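Local coordinates for conserved protein with 2 CBS domains (Pyrobaculum aerophilum, PDB 2RIH) that binds AMP through a pair of CBS domains that form a Bateman module, and probably acts as an adenine-nucleotide sensor, at the interface of chains A and B. Coordinates in Å, arbitrary orientation; residue numbers count along the deposited sequence, not the author numbering. Chains: chain A/B, Conserved protein with 2 CBS domains.

Contact 1: the interface of chains A and B. Residues chain A 119, 123-124; chain B 96, 101, 119.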
loop_
_atom_site.group_PDB
_atom_site.type_symbol
_atom_site.label_atom_id
_atom_site.label_comp_id
_atom_site.label_asym_id
_atom_site.label_seq_id
_atom_site.Cartn_x
_atom_site.Cartn_y
_atom_site.Cartn_z
ATOM N N ILE A 119 2.636 -7.263 -0.009
ATOM C CA ILE A 119 3.938 -6.996 0.574
ATOM C C ILE A 119 3.897 -7.145 2.122
ATOM O O ILE A 119 4.887 -7.531 2.749
ATOM C CB ILE A 119 4.439 -5.598 0.134
ATOM C CG1 ILE A 119 5.935 -5.451 0.394
ATOM C CG2 ILE A 119 3.641 -4.473 0.821
ATOM C CD1 ILE A 119 6.549 -4.306 -0.386
ATOM N N CYS A 123 6.790 -9.389 4.303
ATOM C CA CYS A 123 7.844 -8.535 4.835
ATOM C C CYS A 123 7.884 -8.354 6.348
ATOM O O CYS A 123 8.742 -7.628 6.848
ATOM C CB CYS A 123 7.765 -7.185 4.136
ATOM S SG CYS A 123 7.986 -7.361 2.371
ATOM N N PHE A 124 6.988 -9.025 7.071
ATOM C CA PHE A 124 6.951 -8.914 8.534
ATOM C C PHE A 124 7.650 -10.071 9.279
ATOM O O PHE A 124 8.484 -9.832 10.159
ATOM C CB PHE A 124 5.504 -8.769 9.019
ATOM C CG PHE A 124 4.860 -7.430 8.699
ATOM C CD1 PHE A 124 5.618 -6.285 8.452
ATOM C CD2 PHE A 124 3.476 -7.310 8.711
ATOM C CE1 PHE A 124 5.003 -5.063 8.177
ATOM C CE2 PHE A 124 2.851 -6.086 8.452
ATOM C CZ PHE A 124 3.621 -4.964 8.179
ATOM N N MET B 96 5.709 -1.139 12.277
ATOM C CA MET B 96 4.867 -1.473 11.120
ATOM C C MET B 96 4.125 -2.799 11.333
ATOM O O MET B 96 2.929 -2.916 11.081
ATOM C CB MET B 96 5.730 -1.585 9.859
ATOM C CG MET B 96 6.242 -0.246 9.320
ATOM S SD MET B 96 7.149 -0.472 7.782
ATOM C CE MET B 96 8.082 1.054 7.670
ATOM N N ILE B 101 0.741 -1.619 9.961
ATOM C CA ILE B 101 0.739 -0.497 9.035
ATOM C C ILE B 101 1.924 -0.633 8.097
ATOM O O ILE B 101 2.908 -1.305 8.421
ATOM C CB ILE B 101 0.747 0.880 9.761
ATOM C CG1 ILE B 101 1.926 0.978 10.743
ATOM C CG2 ILE B 101 -0.599 1.108 10.455
ATOM C CD1 ILE B 101 2.013 2.296 11.500
ATOM N N ILE B 119 7.323 -0.002 4.140
ATOM C CA ILE B 119 7.726 -1.417 4.231
ATOM C C ILE B 119 8.470 -1.833 2.953
ATOM O O ILE B 119 9.386 -2.666 2.989
ATOM C CB ILE B 119 6.513 -2.348 4.519
ATOM C CG1 ILE B 119 6.970 -3.791 4.802
ATOM C CG2 ILE B 119 5.499 -2.304 3.370
ATOM C CD1 ILE B 119 7.924 -3.939 5.988
#

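Contact 2: the interface of chains A and B. Residues chain A 28, 31-32, 36, 56, 59; chain B 60, 63.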
loop_
_atom_site.group_PDB
_atom_site.type_symbol
_atom_site.label_atom_id
_atom_site.label_comp_id
_atom_site.label_asym_id
_atom_site.label_seq_id
_atom_site.Cartn_x
_atom_site.Cartn_y
_atom_site.Cartn_z
ATOM N N ALA A 28 -13.886 -0.004 -4.994
ATOM C CA ALA A 28 -13.562 0.681 -3.745
ATOM C C ALA A 28 -14.360 0.167 -2.555
ATOM O O ALA A 28 -13.811 0.007 -1.471
ATOM C CB ALA A 28 -13.761 2.189 -3.899
ATOM N N LEU A 31 -13.111 -3.455 -1.637
ATOM C CA LEU A 31 -11.788 -3.345 -1.013
ATOM C C LEU A 31 -11.869 -2.772 0.409
ATOM O O LEU A 31 -11.214 -3.276 1.327
ATOM C CB LEU A 31 -10.864 -2.473 -1.861
ATOM C CG LEU A 31 -10.320 -3.057 -3.170
ATOM C CD1 LEU A 31 -9.445 -2.008 -3.844
ATOM C CD2 LEU A 31 -9.550 -4.361 -2.926
ATOM N N ALA A 32 -12.661 -1.716 0.584
ATOM C CA ALA A 32 -12.849 -1.090 1.897
ATOM C C ALA A 32 -13.414 -2.093 2.906
ATOM O O ALA A 32 -12.929 -2.191 4.030
ATOM C CB ALA A 32 -13.779 0.126 1.788
ATOM N N VAL A 36 -8.407 -4.721 2.309
ATOM C CA VAL A 36 -7.252 -5.077 1.488
ATOM C C VAL A 36 -7.156 -4.048 0.366
ATOM O O VAL A 36 -8.070 -3.247 0.179
ATOM C CB VAL A 36 -7.325 -6.523 0.938
ATOM C CG1 VAL A 36 -7.234 -7.528 2.093
ATOM C CG2 VAL A 36 -8.600 -6.746 0.083
ATOM N N GLU A 56 -6.019 0.259 -4.663
ATOM C CA GLU A 56 -6.282 1.535 -4.016
ATOM C C GLU A 56 -5.426 2.655 -4.611
ATOM O O GLU A 56 -5.823 3.824 -4.600
ATOM C CB GLU A 56 -6.036 1.413 -2.508
ATOM C CG GLU A 56 -4.630 1.027 -2.122
ATOM C CD GLU A 56 -4.511 0.641 -0.664
ATOM O OE1 GLU A 56 -3.693 -0.239 -0.358
ATOM O OE2 GLU A 56 -5.234 1.203 0.174
ATOM N N ILE A 59 -7.280 3.785 -7.695
ATOM C CA ILE A 59 -8.405 4.586 -7.219
ATOM C C ILE A 59 -7.922 5.972 -6.762
ATOM O O ILE A 59 -8.589 6.986 -7.008
ATOM C CB ILE A 59 -9.161 3.829 -6.102
ATOM C CG1 ILE A 59 -9.894 2.625 -6.721
ATOM C CG2 ILE A 59 -10.128 4.773 -5.350
ATOM C CD1 ILE A 59 -10.289 1.533 -5.747
ATOM N N LEU B 60 -9.482 5.672 -0.138
ATOM C CA LEU B 60 -10.261 4.545 -0.661
ATOM C C LEU B 60 -11.594 4.403 0.067
ATOM O O LEU B 60 -12.642 4.256 -0.562
ATOM C CB LEU B 60 -9.464 3.239 -0.504
ATOM C CG LEU B 60 -10.105 1.987 -1.108
ATOM C CD1 LEU B 60 -10.071 2.093 -2.611
ATOM C CD2 LEU B 60 -9.400 0.720 -0.642
ATOM N N VAL B 63 -14.012 7.212 -0.749
ATOM C CA VAL B 63 -14.669 6.880 -2.015
ATOM C C VAL B 63 -15.811 5.880 -1.795
ATOM O O VAL B 63 -16.929 6.090 -2.274
ATOM C CB VAL B 63 -13.646 6.318 -3.057
ATOM C CG1 VAL B 63 -14.353 5.812 -4.331
ATOM C CG2 VAL B 63 -12.601 7.381 -3.398
#

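Contact 3: the interface of chains A and B. Residues chain A 60-61, 63-64; chain B 25, 28-29, 32.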
loop_
_atom_site.group_PDB
_atom_site.type_symbol
_atom_site.label_atom_id
_atom_site.label_comp_id
_atom_site.label_asym_id
_atom_site.label_seq_id
_atom_site.Cartn_x
_atom_site.Cartn_y
_atom_site.Cartn_z
ATOM N N LEU A 60 -6.760 6.009 -6.108
ATOM C CA LEU A 60 -6.144 7.258 -5.681
ATOM C C LEU A 60 -5.947 8.190 -6.885
ATOM O O LEU A 60 -6.306 9.369 -6.838
ATOM C CB LEU A 60 -4.788 6.965 -5.014
ATOM C CG LEU A 60 -4.007 8.106 -4.363
ATOM C CD1 LEU A 60 -4.584 8.412 -2.997
ATOM C CD2 LEU A 60 -2.520 7.738 -4.226
ATOM N N ARG A 61 -5.364 7.644 -7.951
ATOM C CA ARG A 61 -5.129 8.400 -9.184
ATOM C C ARG A 61 -6.442 8.889 -9.799
ATOM O O ARG A 61 -6.515 10.009 -10.320
ATOM C CB ARG A 61 -4.349 7.549 -10.194
ATOM C CG ARG A 61 -4.164 8.214 -11.559
ATOM C CD ARG A 61 -3.362 7.347 -12.528
ATOM N NE ARG A 61 -3.829 5.962 -12.549
ATOM C CZ ARG A 61 -4.943 5.535 -13.137
ATOM N NH1 ARG A 61 -5.255 4.245 -13.075
ATOM N NH2 ARG A 61 -5.754 6.378 -13.779
ATOM N N VAL A 63 -9.237 9.630 -8.198
ATOM C CA VAL A 63 -9.638 10.753 -7.361
ATOM C C VAL A 63 -8.867 12.026 -7.764
ATOM O O VAL A 63 -9.471 13.059 -8.017
ATOM C CB VAL A 63 -9.395 10.427 -5.856
ATOM C CG1 VAL A 63 -9.598 11.656 -4.974
ATOM C CG2 VAL A 63 -10.297 9.288 -5.397
ATOM N N ALA A 64 -7.539 11.926 -7.834
ATOM C CA ALA A 64 -6.666 13.045 -8.222
ATOM C C ALA A 64 -7.052 13.650 -9.574
ATOM O O ALA A 64 -6.969 14.869 -9.757
ATOM C CB ALA A 64 -5.183 12.593 -8.243
ATOM N N ARG B 25 -8.942 15.473 -1.938
ATOM C CA ARG B 25 -8.411 15.376 -3.301
ATOM C C ARG B 25 -7.008 15.965 -3.444
ATOM O O ARG B 25 -6.213 15.486 -4.267
ATOM C CB ARG B 25 -9.346 16.035 -4.313
ATOM C CG ARG B 25 -9.151 15.498 -5.721
ATOM C CD ARG B 25 -9.979 16.222 -6.729
ATOM N NE ARG B 25 -11.382 16.331 -6.345
ATOM C CZ ARG B 25 -12.294 15.368 -6.466
ATOM N NH1 ARG B 25 -11.980 14.173 -6.955
ATOM N NH2 ARG B 25 -13.542 15.601 -6.092
ATOM N N ALA B 28 -4.728 13.244 -2.285
ATOM C CA ALA B 28 -4.692 12.255 -3.370
ATOM C C ALA B 28 -3.798 12.700 -4.538
ATOM O O ALA B 28 -3.034 11.899 -5.079
ATOM C CB ALA B 28 -6.114 11.934 -3.863
ATOM N N THR B 29 -3.884 13.973 -4.908
ATOM C CA THR B 29 -3.042 14.532 -5.980
ATOM C C THR B 29 -1.547 14.397 -5.666
ATOM O O THR B 29 -0.761 13.962 -6.516
ATOM C CB THR B 29 -3.385 16.018 -6.229
ATOM O OG1 THR B 29 -4.729 16.121 -6.703
ATOM C CG2 THR B 29 -2.450 16.653 -7.248
ATOM N N ALA B 32 -0.541 10.501 -5.520
ATOM C CA ALA B 32 -0.530 9.935 -6.876
ATOM C C ALA B 32 0.713 10.363 -7.641
ATOM O O ALA B 32 1.397 9.559 -8.267
ATOM C CB ALA B 32 -1.796 10.380 -7.646
HETATM O O HOH W 1 -7.022 17.080 -8.001
#

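Contact 1: the interface of chains A and B
Two backbone carbonyl oxygens of chain B converge on the aromatic ring of A:Phe124: its para carbon CZ lies 3.6 Å from O of B:Met96 and 3.7 Å from O of B:Ile101. These are carbon–oxygen contacts, not hydrogen bonds. One ring carbon further on, the packing becomes apolar. CE1 of A:Phe124 meets CD1 of B:Ile119 at 3.8 Å and CB of B:Met96 at 3.9 Å, and these two carbons come from opposite sides of the ring plane, so the rim of the ring is wedged between them. The side chains of B:Met96 and B:Ile119 each cross that of A:Phe124 at about a right angle. B:Ile119 is the central apolar piece. Its longer branch bends at CG1 (chi2 59°), which carries CD1 towards the ring while CG1 itself rests 3.5 Å from CB of A:Cys123. Its short branch runs the other way, where CG2 touches CG2 of A:Ile119 at 3.8 Å as the two isoleucines slide past each other in opposite directions. A:Cys123 is the residue that forms an interchain disulfide in this protein; where made, it would tie the subunits covalently beside this packing. Helix 119-123 of each subunit faces its symmetry mate, and the patch helps hold the second CBS domains together in the dimer.

Contact 2: the interface of chains A and B
B:Leu60 reaches from helix 56-64 of chain B into the groove between helices 24-34 and 56-64 of chain A, hiding 83 Å² of its surface there. From CB the chain heads away from its own backbone N (chi1 -175°), and CG then splits into two methyl groups that take different walls of the groove. CD1 faces A:Ile59 and A:Ala28: it packs 3.8 Å from CG2 of A:Ile59 and 3.9 Å from CB of A:Ala28. Its separation from CD1 of A:Ile59 is too short to be reliable. The other methyl turns to the other wall. CD2 of B:Leu60 lies 3.7 Å from CB of A:Leu31. The same CD2 of B:Leu60 is 3.9 Å from CB of A:Glu56, and the main chain of A:Ala32 and A:Val36 is somewhat further off. A:Glu56 therefore contributes its aliphatic root to the pocket. Its CG occupies the crowded position between backbone N and carbonyl carbon (chi1 60°), and the extended chain beyond carries the carboxylate away from the methyl CD2 of B:Leu60. One turn along the helix, B:Val63 adds a second point of contact beside it. Its CG1 meets CB of A:Ala28 at 3.7 Å, while CG2 approaches CG2 of A:Ile59 at 4.1 Å. The site is thus a knob-in-groove packing of helices between the first CBS domains of the two subunits, where helix 56-64 of one docks against both helices of the other.

Contact 3: the interface of chains A and B
A direct hydrogen bond runs from the guanidinium NH1 of B:Arg25 to the carbonyl O of A:Val63, 2.9 Å long and fairly straight (161° at hydrogen). The acceptor lies in the guanidinium plane, although the donor is tilted from the carbonyl plane. A bend in the arginine chain (chi3 -50°) brings NH1 round to this oxygen, near the C-terminal end of helix 56-64. CG of B:Arg25 packs 3.9 Å from CG1 of A:Val63. Putting an alanine here would probably leave the carbonyl of A:Val63 without its guanidinium partner and its CG1 with less to pack on. Water provides a second polar link, lying 2.8 Å from O of A:Ala64 and 2.8 Å from OG1 of B:Thr29. That hydroxyl donates to O of B:Arg25, which would help fix the direction of its hydrogen. Apolar contacts surround these bonds. CB of A:Ala64 sits 3.7 Å from CA of B:Thr29. CD2 of A:Leu60 lies 4.0 Å from CA of B:Ala32. The small alanine side chains on both sides probably let the helix backbones come close. A:Arg61, an AMP-binding residue, borders the patch. Here the C-terminal half of helix 56-64 of chain A lies against helix 24-34 of chain B in the first CBS domains.

Contacts 2 and 3 are neighbours, their C-alpha centres about 12 Å apart, and they use overlapping residue positions with the chains exchanged: 28, 32, 60 and 63 occur in both. They therefore show much of the same two-fold helix packing from opposite subunits. The C-alpha centre of contact 1 lies about 19 Å from that of contact 2 and about 23 Å from that of contact 3; it shares no residues with them, being built from the second CBS domains. The dimer is thus joined at two levels, one for each CBS domain. Because A:Arg61 borders contact 3 and belongs to an AMP site, nucleotide binding and dimer packing may influence each other.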